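Local coordinates for bifunctional protein FolD (Thermus thermophilus, PDB 6V6Y) that probably oxidises 5,10-methylenetetrahydrofolate with NADP+ and hydrolyses the resulting methenyl form to 10-formyltetrahydrofolate in one-carbon metabolism, at residues L37-P41 against A42-Y46; E215-R218 against E219-V223; N229-G233 against R234-D238; P241-A244 against E245-F248. All blocks are in the same frame, centred on the assembly; numbering follows the deposited sequence.

Contact 1 of 4, residues L37-P41 against A42-Y46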
loop_
_atom_site.group_PDB
_atom_site.type_symbol
_atom_site.label_atom_id
_atom_site.label_comp_id
_atom_site.label_asym_id
_atom_site.label_seq_id
_atom_site.Cartn_x
_atom_site.Cartn_y
_atom_site.Cartn_z
ATOM N N LEU A 37 -0.435 -16.175 -23.039
ATOM C CA LEU A 37 0.599 -17.096 -23.492
ATOM C C LEU A 37 0.197 -18.509 -23.089
ATOM O O LEU A 37 -0.227 -18.732 -21.953
ATOM C CB LEU A 37 1.963 -16.728 -22.899
ATOM C CG LEU A 37 2.792 -15.743 -23.740
ATOM C CD1 LEU A 37 2.163 -14.345 -23.743
ATOM C CD2 LEU A 37 4.249 -15.670 -23.292
ATOM N N GLY A 38 0.294 -19.457 -24.028
ATOM C CA GLY A 38 0.027 -20.849 -23.702
ATOM C C GLY A 38 -1.453 -21.162 -23.613
ATOM O O GLY A 38 -2.314 -20.359 -23.981
ATOM N N GLU A 39 -1.751 -22.346 -23.071
ATOM C CA GLU A 39 -3.095 -22.910 -23.120
ATOM C C GLU A 39 -3.563 -23.408 -21.747
ATOM O O GLU A 39 -4.273 -24.415 -21.648
ATOM C CB GLU A 39 -3.166 -24.039 -24.151
ATOM C CG GLU A 39 -2.910 -23.600 -25.611
ATOM C CD GLU A 39 -3.959 -22.611 -26.135
ATOM O OE1 GLU A 39 -5.171 -22.852 -25.943
ATOM O OE2 GLU A 39 -3.574 -21.586 -26.742
ATOM N N ASP A 40 -3.207 -22.710 -20.670
ATOM C CA ASP A 40 -3.676 -23.124 -19.348
ATOM C C ASP A 40 -5.204 -23.081 -19.310
ATOM O O ASP A 40 -5.800 -22.035 -19.615
ATOM C CB ASP A 40 -3.092 -22.240 -18.240
ATOM C CG ASP A 40 -3.764 -22.480 -16.878
ATOM O OD1 ASP A 40 -3.952 -23.656 -16.501
ATOM O OD2 ASP A 40 -4.113 -21.491 -16.189
ATOM N N PRO A 41 -5.870 -24.184 -18.951
ATOM C CA PRO A 41 -7.330 -24.248 -19.119
ATOM C C PRO A 41 -8.074 -23.239 -18.277
ATOM O O PRO A 41 -9.119 -22.733 -18.710
ATOM C CB PRO A 41 -7.668 -25.689 -18.700
ATOM C CG PRO A 41 -6.386 -26.446 -18.871
ATOM C CD PRO A 41 -5.309 -25.469 -18.508
ATOM N N ALA A 42 -7.584 -22.953 -17.072
ATOM C CA ALA A 42 -8.182 -21.886 -16.284
ATOM C C ALA A 42 -7.939 -20.534 -16.937
ATOM O O ALA A 42 -8.812 -19.659 -16.915
ATOM C CB ALA A 42 -7.626 -21.906 -14.861
ATOM N N SER A 43 -6.756 -20.342 -17.524
ATOM C CA SER A 43 -6.485 -19.083 -18.211
ATOM C C SER A 43 -7.389 -18.922 -19.431
ATOM O O SER A 43 -7.990 -17.858 -19.628
ATOM C CB SER A 43 -5.012 -19.008 -18.606
ATOM O OG SER A 43 -4.182 -19.073 -17.458
ATOM N N VAL A 44 -7.527 -19.979 -20.237
ATOM C CA VAL A 44 -8.414 -19.927 -21.401
ATOM C C VAL A 44 -9.817 -19.486 -20.995
ATOM O O VAL A 44 -10.397 -18.567 -21.592
ATOM C CB VAL A 44 -8.441 -21.290 -22.111
ATOM C CG1 VAL A 44 -9.482 -21.282 -23.211
ATOM C CG2 VAL A 44 -7.060 -21.613 -22.662
ATOM N N ALA A 45 -10.373 -20.118 -19.951
ATOM C CA ALA A 45 -11.744 -19.820 -19.539
ATOM C C ALA A 45 -11.896 -18.375 -19.053
ATOM O O ALA A 45 -12.878 -17.697 -19.390
ATOM C CB ALA A 45 -12.179 -20.805 -18.455
ATOM N N TYR A 46 -10.936 -17.886 -18.259
ATOM C CA TYR A 46 -10.995 -16.512 -17.762
ATOM C C TYR A 46 -11.013 -15.503 -18.905
ATOM O O TYR A 46 -11.853 -14.595 -18.933
ATOM C CB TYR A 46 -9.804 -16.234 -16.840
ATOM C CG TYR A 46 -10.080 -16.551 -15.397
ATOM C CD1 TYR A 46 -11.352 -16.358 -14.862
ATOM C CD2 TYR A 46 -9.075 -17.054 -14.563
ATOM C CE1 TYR A 46 -11.619 -16.646 -13.535
ATOM C CE2 TYR A 46 -9.333 -17.349 -13.232
ATOM C CZ TYR A 46 -10.612 -17.144 -12.723
ATOM O OH TYR A 46 -10.900 -17.426 -11.396
#

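Contact 2 of 4, residues E215-R218 against E219-V223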
loop_
_atom_site.group_PDB
_atom_site.type_symbol
_atom_site.label_atom_id
_atom_site.label_comp_id
_atom_site.label_asym_id
_atom_site.label_seq_id
_atom_site.Cartn_x
_atom_site.Cartn_y
_atom_site.Cartn_z
ATOM N N GLU A 215 -16.875 -21.490 13.408
ATOM C CA GLU A 215 -16.285 -21.023 14.657
ATOM C C GLU A 215 -15.337 -19.857 14.431
ATOM O O GLU A 215 -15.079 -19.089 15.369
ATOM C CB GLU A 215 -15.541 -22.164 15.350
ATOM C CG GLU A 215 -16.448 -23.218 15.939
ATOM C CD GLU A 215 -16.897 -24.236 14.901
ATOM O OE1 GLU A 215 -16.225 -24.349 13.834
ATOM O OE2 GLU A 215 -17.927 -24.915 15.159
ATOM N N TRP A 216 -14.815 -19.713 13.205
ATOM C CA TRP A 216 -13.964 -18.586 12.855
ATOM C C TRP A 216 -14.735 -17.291 12.666
ATOM O O TRP A 216 -14.106 -16.234 12.536
ATOM C CB TRP A 216 -13.202 -18.845 11.561
ATOM C CG TRP A 216 -12.400 -20.104 11.463
ATOM C CD1 TRP A 216 -12.658 -21.315 12.053
ATOM C CD2 TRP A 216 -11.224 -20.288 10.665
ATOM N NE1 TRP A 216 -11.704 -22.233 11.680
ATOM C CE2 TRP A 216 -10.811 -21.627 10.831
ATOM C CE3 TRP A 216 -10.463 -19.436 9.844
ATOM C CZ2 TRP A 216 -9.672 -22.139 10.206
ATOM C CZ3 TRP A 216 -9.333 -19.942 9.226
ATOM C CH2 TRP A 216 -8.950 -21.287 9.410
ATOM N N VAL A 217 -16.063 -17.337 12.606
ATOM C CA VAL A 217 -16.843 -16.210 12.119
ATOM C C VAL A 217 -17.651 -15.612 13.259
ATOM O O VAL A 217 -18.304 -16.333 14.023
ATOM C CB VAL A 217 -17.745 -16.620 10.940
ATOM C CG1 VAL A 217 -18.465 -15.406 10.373
ATOM C CG2 VAL A 217 -16.905 -17.274 9.861
ATOM N N ARG A 218 -17.610 -14.288 13.353
ATOM C CA ARG A 218 -18.442 -13.544 14.284
ATOM C C ARG A 218 -19.915 -13.628 13.900
ATOM O O ARG A 218 -20.280 -13.501 12.725
ATOM C CB ARG A 218 -18.001 -12.082 14.295
ATOM C CG ARG A 218 -18.696 -11.202 15.299
ATOM C CD ARG A 218 -17.922 -9.903 15.456
ATOM N NE ARG A 218 -18.710 -8.896 16.155
ATOM C CZ ARG A 218 -18.284 -7.669 16.425
ATOM N NH1 ARG A 218 -17.068 -7.304 16.052
ATOM N NH2 ARG A 218 -19.073 -6.805 17.060
ATOM N N GLU A 219 -20.765 -13.798 14.907
ATOM C CA GLU A 219 -22.207 -13.751 14.699
ATOM C C GLU A 219 -22.606 -12.472 13.964
ATOM O O GLU A 219 -22.192 -11.369 14.338
ATOM C CB GLU A 219 -22.927 -13.843 16.054
ATOM C CG GLU A 219 -24.450 -13.815 15.981
ATOM C CD GLU A 219 -25.026 -15.076 15.330
ATOM O OE1 GLU A 219 -24.567 -16.190 15.695
ATOM O OE2 GLU A 219 -25.930 -14.958 14.451
ATOM N N GLY A 220 -23.404 -12.628 12.903
ATOM C CA GLY A 220 -23.855 -11.485 12.119
ATOM C C GLY A 220 -22.807 -10.840 11.231
ATOM O O GLY A 220 -22.997 -9.700 10.793
ATOM N N ALA A 221 -21.705 -11.528 10.949
ATOM C CA ALA A 221 -20.673 -10.949 10.103
ATOM C C ALA A 221 -21.110 -10.958 8.645
ATOM O O ALA A 221 -21.913 -11.794 8.221
ATOM C CB ALA A 221 -19.364 -11.718 10.251
ATOM N N ILE A 222 -20.586 -9.999 7.883
ATOM C CA ILE A 222 -20.689 -10.002 6.422
ATOM C C ILE A 222 -19.445 -10.699 5.887
ATOM O O ILE A 222 -18.324 -10.228 6.111
ATOM C CB ILE A 222 -20.792 -8.572 5.869
ATOM C CG1 ILE A 222 -21.848 -7.766 6.629
ATOM C CG2 ILE A 222 -21.011 -8.572 4.350
ATOM C CD1 ILE A 222 -23.228 -7.893 6.093
ATOM N N VAL A 223 -19.627 -11.817 5.189
ATOM C CA VAL A 223 -18.518 -12.656 4.743
ATOM C C VAL A 223 -18.442 -12.611 3.218
ATOM O O VAL A 223 -19.413 -12.951 2.526
ATOM C CB VAL A 223 -18.668 -14.096 5.255
ATOM C CG1 VAL A 223 -17.527 -14.963 4.731
ATOM C CG2 VAL A 223 -18.702 -14.108 6.789
#

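Contact 3 of 4, residues N229-G233 against R234-D238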
loop_
_atom_site.group_PDB
_atom_site.type_symbol
_atom_site.label_atom_id
_atom_site.label_comp_id
_atom_site.label_asym_id
_atom_site.label_seq_id
_atom_site.Cartn_x
_atom_site.Cartn_y
_atom_site.Cartn_z
ATOM N N ASN A 229 -11.878 -22.422 -5.984
ATOM C CA ASN A 229 -11.114 -23.665 -5.899
ATOM C C ASN A 229 -11.806 -24.742 -6.737
ATOM O O ASN A 229 -12.885 -25.231 -6.373
ATOM C CB ASN A 229 -10.956 -24.104 -4.443
ATOM C CG ASN A 229 -10.354 -23.011 -3.564
ATOM O OD1 ASN A 229 -9.149 -22.789 -3.569
ATOM N ND2 ASN A 229 -11.204 -22.312 -2.820
ATOM N N ARG A 230 -11.179 -25.094 -7.865
ATOM C CA ARG A 230 -11.645 -26.172 -8.733
ATOM C C ARG A 230 -11.419 -27.506 -8.028
ATOM O O ARG A 230 -10.276 -27.940 -7.855
ATOM C CB ARG A 230 -10.903 -26.118 -10.067
ATOM C CG ARG A 230 -10.740 -24.708 -10.653
ATOM C CD ARG A 230 -9.508 -24.587 -11.557
ATOM N NE ARG A 230 -9.789 -24.897 -12.964
ATOM C CZ ARG A 230 -10.463 -24.109 -13.805
ATOM N NH1 ARG A 230 -10.943 -22.940 -13.387
ATOM N NH2 ARG A 230 -10.659 -24.488 -15.071
ATOM N N VAL A 231 -12.506 -28.151 -7.605
ATOM C CA VAL A 231 -12.453 -29.381 -6.819
ATOM C C VAL A 231 -13.630 -30.261 -7.231
ATOM O O VAL A 231 -14.791 -29.869 -7.058
ATOM C CB VAL A 231 -12.494 -29.101 -5.303
ATOM C CG1 VAL A 231 -12.913 -30.346 -4.533
ATOM C CG2 VAL A 231 -11.127 -28.611 -4.822
ATOM N N GLU A 232 -13.334 -31.445 -7.780
ATOM C CA GLU A 232 -14.362 -32.407 -8.184
ATOM C C GLU A 232 -15.316 -31.784 -9.200
ATOM O O GLU A 232 -16.540 -31.918 -9.105
ATOM C CB GLU A 232 -15.134 -32.940 -6.970
ATOM C CG GLU A 232 -14.271 -33.386 -5.801
ATOM C CD GLU A 232 -14.478 -34.849 -5.445
ATOM O OE1 GLU A 232 -14.517 -35.171 -4.235
ATOM O OE2 GLU A 232 -14.598 -35.678 -6.376
ATOM N N GLY A 233 -14.741 -31.054 -10.157
ATOM C CA GLY A 233 -15.524 -30.437 -11.216
ATOM C C GLY A 233 -16.455 -29.328 -10.758
ATOM O O GLY A 233 -17.178 -28.729 -11.564
ATOM N N ARG A 234 -16.447 -29.056 -9.457
ATOM C CA ARG A 234 -17.175 -27.945 -8.867
ATOM C C ARG A 234 -16.247 -26.752 -8.632
ATOM O O ARG A 234 -15.024 -26.810 -8.817
ATOM C CB ARG A 234 -17.827 -28.361 -7.546
ATOM C CG ARG A 234 -18.857 -29.450 -7.670
ATOM C CD ARG A 234 -19.927 -29.298 -6.599
ATOM N NE ARG A 234 -21.244 -29.036 -7.183
ATOM C CZ ARG A 234 -22.164 -28.239 -6.645
ATOM N NH1 ARG A 234 -21.920 -27.609 -5.497
ATOM N NH2 ARG A 234 -23.332 -28.072 -7.259
ATOM N N LEU A 235 -16.860 -25.644 -8.232
ATOM C CA LEU A 235 -16.139 -24.460 -7.798
ATOM C C LEU A 235 -16.440 -24.264 -6.323
ATOM O O LEU A 235 -17.609 -24.125 -5.938
ATOM C CB LEU A 235 -16.536 -23.235 -8.618
ATOM C CG LEU A 235 -15.874 -23.249 -9.995
ATOM C CD1 LEU A 235 -16.081 -21.941 -10.731
ATOM C CD2 LEU A 235 -14.407 -23.561 -9.832
ATOM N N LEU A 236 -15.395 -24.297 -5.503
ATOM C CA LEU A 236 -15.518 -24.171 -4.057
ATOM C C LEU A 236 -14.863 -22.875 -3.606
ATOM O O LEU A 236 -13.740 -22.566 -4.025
ATOM C CB LEU A 236 -14.864 -25.359 -3.348
ATOM C CG LEU A 236 -15.802 -26.467 -2.883
ATOM C CD1 LEU A 236 -16.691 -26.957 -4.032
ATOM C CD2 LEU A 236 -14.973 -27.597 -2.294
ATOM N N GLY A 237 -15.563 -22.122 -2.763
ATOM C CA GLY A 237 -14.971 -20.963 -2.133
ATOM C C GLY A 237 -13.964 -21.357 -1.061
ATOM O O GLY A 237 -13.723 -22.532 -0.774
ATOM N N ASP A 238 -13.333 -20.334 -0.478
ATOM C CA ASP A 238 -12.475 -20.559 0.680
ATOM C C ASP A 238 -13.262 -20.670 1.967
ATOM O O ASP A 238 -12.686 -21.017 3.000
ATOM C CB ASP A 238 -11.465 -19.435 0.858
ATOM C CG ASP A 238 -10.554 -19.286 -0.313
ATOM O OD1 ASP A 238 -10.247 -20.303 -0.969
ATOM O OD2 ASP A 238 -10.134 -18.142 -0.568
#

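Contact 4 of 4, residues P241-A244 against E245-F248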
loop_
_atom_site.group_PDB
_atom_site.type_symbol
_atom_site.label_atom_id
_atom_site.label_comp_id
_atom_site.label_asym_id
_atom_site.label_seq_id
_atom_site.Cartn_x
_atom_site.Cartn_y
_atom_site.Cartn_z
ATOM N N PRO A 241 -19.623 -23.610 3.546
ATOM C CA PRO A 241 -21.040 -23.183 3.500
ATOM C C PRO A 241 -21.739 -23.185 4.849
ATOM O O PRO A 241 -22.728 -22.461 5.005
ATOM C CB PRO A 241 -21.699 -24.177 2.523
ATOM C CG PRO A 241 -20.630 -25.153 2.115
ATOM C CD PRO A 241 -19.291 -24.560 2.470
ATOM N N GLU A 242 -21.240 -23.926 5.846
ATOM C CA GLU A 242 -21.826 -23.847 7.182
ATOM C C GLU A 242 -21.812 -22.430 7.746
ATOM O O GLU A 242 -22.561 -22.143 8.687
ATOM C CB GLU A 242 -21.085 -24.780 8.136
ATOM C CG GLU A 242 -19.706 -24.268 8.530
ATOM C CD GLU A 242 -18.939 -25.257 9.392
ATOM O OE1 GLU A 242 -17.813 -24.920 9.837
ATOM O OE2 GLU A 242 -19.469 -26.372 9.625
ATOM N N VAL A 243 -20.977 -21.543 7.193
ATOM C CA VAL A 243 -20.850 -20.173 7.694
ATOM C C VAL A 243 -22.158 -19.408 7.523
ATOM O O VAL A 243 -22.418 -18.447 8.265
ATOM C CB VAL A 243 -19.636 -19.490 6.989
ATOM C CG1 VAL A 243 -19.675 -17.957 7.084
ATOM C CG2 VAL A 243 -18.323 -20.027 7.571
ATOM N N ALA A 244 -23.023 -19.850 6.593
ATOM C CA ALA A 244 -24.367 -19.286 6.459
ATOM C C ALA A 244 -25.195 -19.421 7.738
ATOM O O ALA A 244 -26.192 -18.703 7.895
ATOM C CB ALA A 244 -25.095 -19.947 5.288
ATOM N N GLU A 245 -24.799 -20.310 8.663
ATOM C CA GLU A 245 -25.515 -20.433 9.931
ATOM C C GLU A 245 -25.222 -19.274 10.877
ATOM O O GLU A 245 -26.031 -18.987 11.767
ATOM C CB GLU A 245 -25.143 -21.733 10.644
ATOM C CG GLU A 245 -25.482 -23.026 9.923
ATOM C CD GLU A 245 -24.866 -24.250 10.598
ATOM O OE1 GLU A 245 -24.398 -25.147 9.864
ATOM O OE2 GLU A 245 -24.832 -24.312 11.854
ATOM N N VAL A 246 -24.055 -18.643 10.756
ATOM C CA VAL A 246 -23.638 -17.601 11.682
ATOM C C VAL A 246 -23.640 -16.226 11.020
ATOM O O VAL A 246 -23.919 -15.221 11.677
ATOM C CB VAL A 246 -22.251 -17.929 12.282
ATOM C CG1 VAL A 246 -22.307 -19.224 13.096
ATOM C CG2 VAL A 246 -21.217 -18.035 11.183
ATOM N N ALA A 247 -23.351 -16.157 9.725
ATOM C CA ALA A 247 -23.164 -14.871 9.072
ATOM C C ALA A 247 -24.504 -14.218 8.776
ATOM O O ALA A 247 -25.509 -14.898 8.554
ATOM C CB ALA A 247 -22.365 -15.041 7.780
ATOM N N PHE A 248 -24.516 -12.883 8.793
ATOM C CA PHE A 248 -25.696 -12.158 8.345
ATOM C C PHE A 248 -25.837 -12.225 6.824
ATOM O O PHE A 248 -26.955 -12.211 6.292
ATOM C CB PHE A 248 -25.614 -10.713 8.827
ATOM C CG PHE A 248 -26.672 -9.802 8.240
ATOM C CD1 PHE A 248 -26.392 -9.020 7.119
ATOM C CD2 PHE A 248 -27.936 -9.708 8.824
ATOM C CE1 PHE A 248 -27.352 -8.173 6.577
ATOM C CE2 PHE A 248 -28.909 -8.856 8.295
ATOM C CZ PHE A 248 -28.617 -8.088 7.166
#

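Contact 1 of 4, residues L37-P41 against A42-Y46
Two first torsions bring D40 and S43 together: D40 holds CG anti to its backbone N (chi1 169°), and S43 turns OG anti to its carbonyl carbon (chi1 -60°). The result is an aspartate N-cap on helix 41-57, just after strand 31-37 in the catalytic domain. D40 OD2 accepts twice. It receives S43 OG at 2.7 Å on its anti lone pair, the one turned away from OD1, whereas S43 N makes the capping bond to D40 OD2 at 3.2 Å from above the carboxylate, 69° out of its plane. Replacing D40 by an alanine is likely to leave S43 N without its capping acceptor and S43 OG free to turn. A negative charge here would also be expected to suit the positive end of the helix dipole. The main chain starts the first turn with V44 N bonded to D40 O at 2.8 Å and A45 N to P41 O at 3.2 Å; P41, which has no N-H, fits a first-turn position. E39 OE1 comes within 4.0 Å of V44 CG2, while E39 OE2 forms a salt bridge with R36. V44 CG2 itself rests 3.3 Å from D40 O.

Contact 2 of 4, residues E215-R218 against E219-V223
V217 CG1 is the hub of the tight half of this contact, touching A221 CB at 3.8 Å and V223 CG2 at the same 3.8 Å. The two valines reach toward each other tip to tip: V217 sends out the branch anti to its backbone N (chi1 -175°), and V223 answers with the one anti to its carbonyl carbon. All three side chains are buried, and V246 packs on V217 as well. The reversal behind this cluster is a type II beta turn from R218 to A221, leading into strand 222-225 of the parallel sheet in the NAD(P)-binding domain. Its closing bond runs from A221 N to R218 O over 3.0 Å, with the donor 38° above the carbonyl plane, while A221 CB presses on the same R218 O at 3.2 Å. G220 takes the third position of the turn, where a phi of 73° is one that glycine adopts easily. The turn itself is the loose side: R218, E219 and G220 are exposed, and the side chains of R218 and E219 make no polar bond to each other. The extended R218 chain leaves E219 and gives NH1 to the carbonyl of R198, whereas the E219 chain bends at CG.

Contact 3 of 4, residues N229-G233 against R234-D238
N229 reaches across to L236 and D238 from one end of a beta hairpin. Its CB lies 3.2 Å from L236 O; CG, anti to the carbonyl carbon (chi1 -54°), is 3.4 Å from L236 O; ND2 then uses one N-H for L236 O at 2.8 Å and the other for D238 OD1 at 2.9 Å. The second bond is nearly straight (174°) and lies in the amide plane, while L236 O is met from above its carbonyl plane. Within the hairpin segments N229 OD1 makes no bond and comes no nearer than 3.8 Å to D238 OD1. Since N229 N also donates to L236 O at 2.7 Å, one carbonyl is gripped twice by one residue. The hairpin closes with a type I' turn from V231 to R234. On the N229 face V231 CG1 meets L236 CD2 at 4.1 Å. N229 also touches the bound NADP. A leucine in place of N229 would probably cost D238 OD1 its straight bond from ND2 and leave L236 O just the backbone N-H among the hairpin's donors. The two acceptors probably fix the amide's orientation, since a flip would turn OD1 toward L236 O and D238 OD1.

Contact 4 of 4, residues P241-A244 against E245-F248
The carbonyls of E242 and V243 are met differently by the N-H groups of 245-248. E245 N stands above the face of the E242 carbonyl, 46° out of its plane, and bonds to E242 O at 2.9 Å. V243 O takes two donors: V246 N comes over a face of that carbonyl, 55° out of plane, at 3.0 Å, whereas A247 N meets V243 O at its outer end, nearly along the C=O axis, at 2.9 Å. The first two are i to i+3 bonds, the signature of a 3-10 turn, and the third is an i to i+4 bond to the same oxygen as the second. Around E242 O the E245 chain runs alongside: its CB and CG each stand 3.3 Å from E242 O, and OE1 ends 3.8 Å from E242 CB. The charged oxygens E242 OE2 and E245 OE1 stay 5.1 Å apart. Any repulsion is probably softened because E242 OE1 forms a salt bridge with R213 and accepts from K214 N. On the inner side V243 CG1 packs against A247 CB at 4.0 Å. Residues 241-248 lie in the link between strands 234-236 and 249-250, where V243 and A247 both pack on V223 of strand 222-225; V246 and F248 pair through the backbone with G220 and A221 just before that strand, and F248 also with Q4 of strand 4-5.

Overall arrangement
From the N terminus, contact 1 comes first and caps the start of helix 41-57 in the catalytic domain; the other three follow in series in the NAD(P)-binding domain, and none nests in or crosses another. Contact 2 closes the turn into strand 222-225, contact 3 folds the next strands into a hairpin, and contact 4 winds the chain toward strand 249-250. Contacts 2 and 4, with centres about 7 Å apart, are joined by probable hydrogen bonds such as A221 O to F248 N at 2.9 Å. Contact 3 adjoins contact 4 only along the sequence, yet links the two domains: its R230 CZ packs on A42 CB of contact 1 at 3.7 Å.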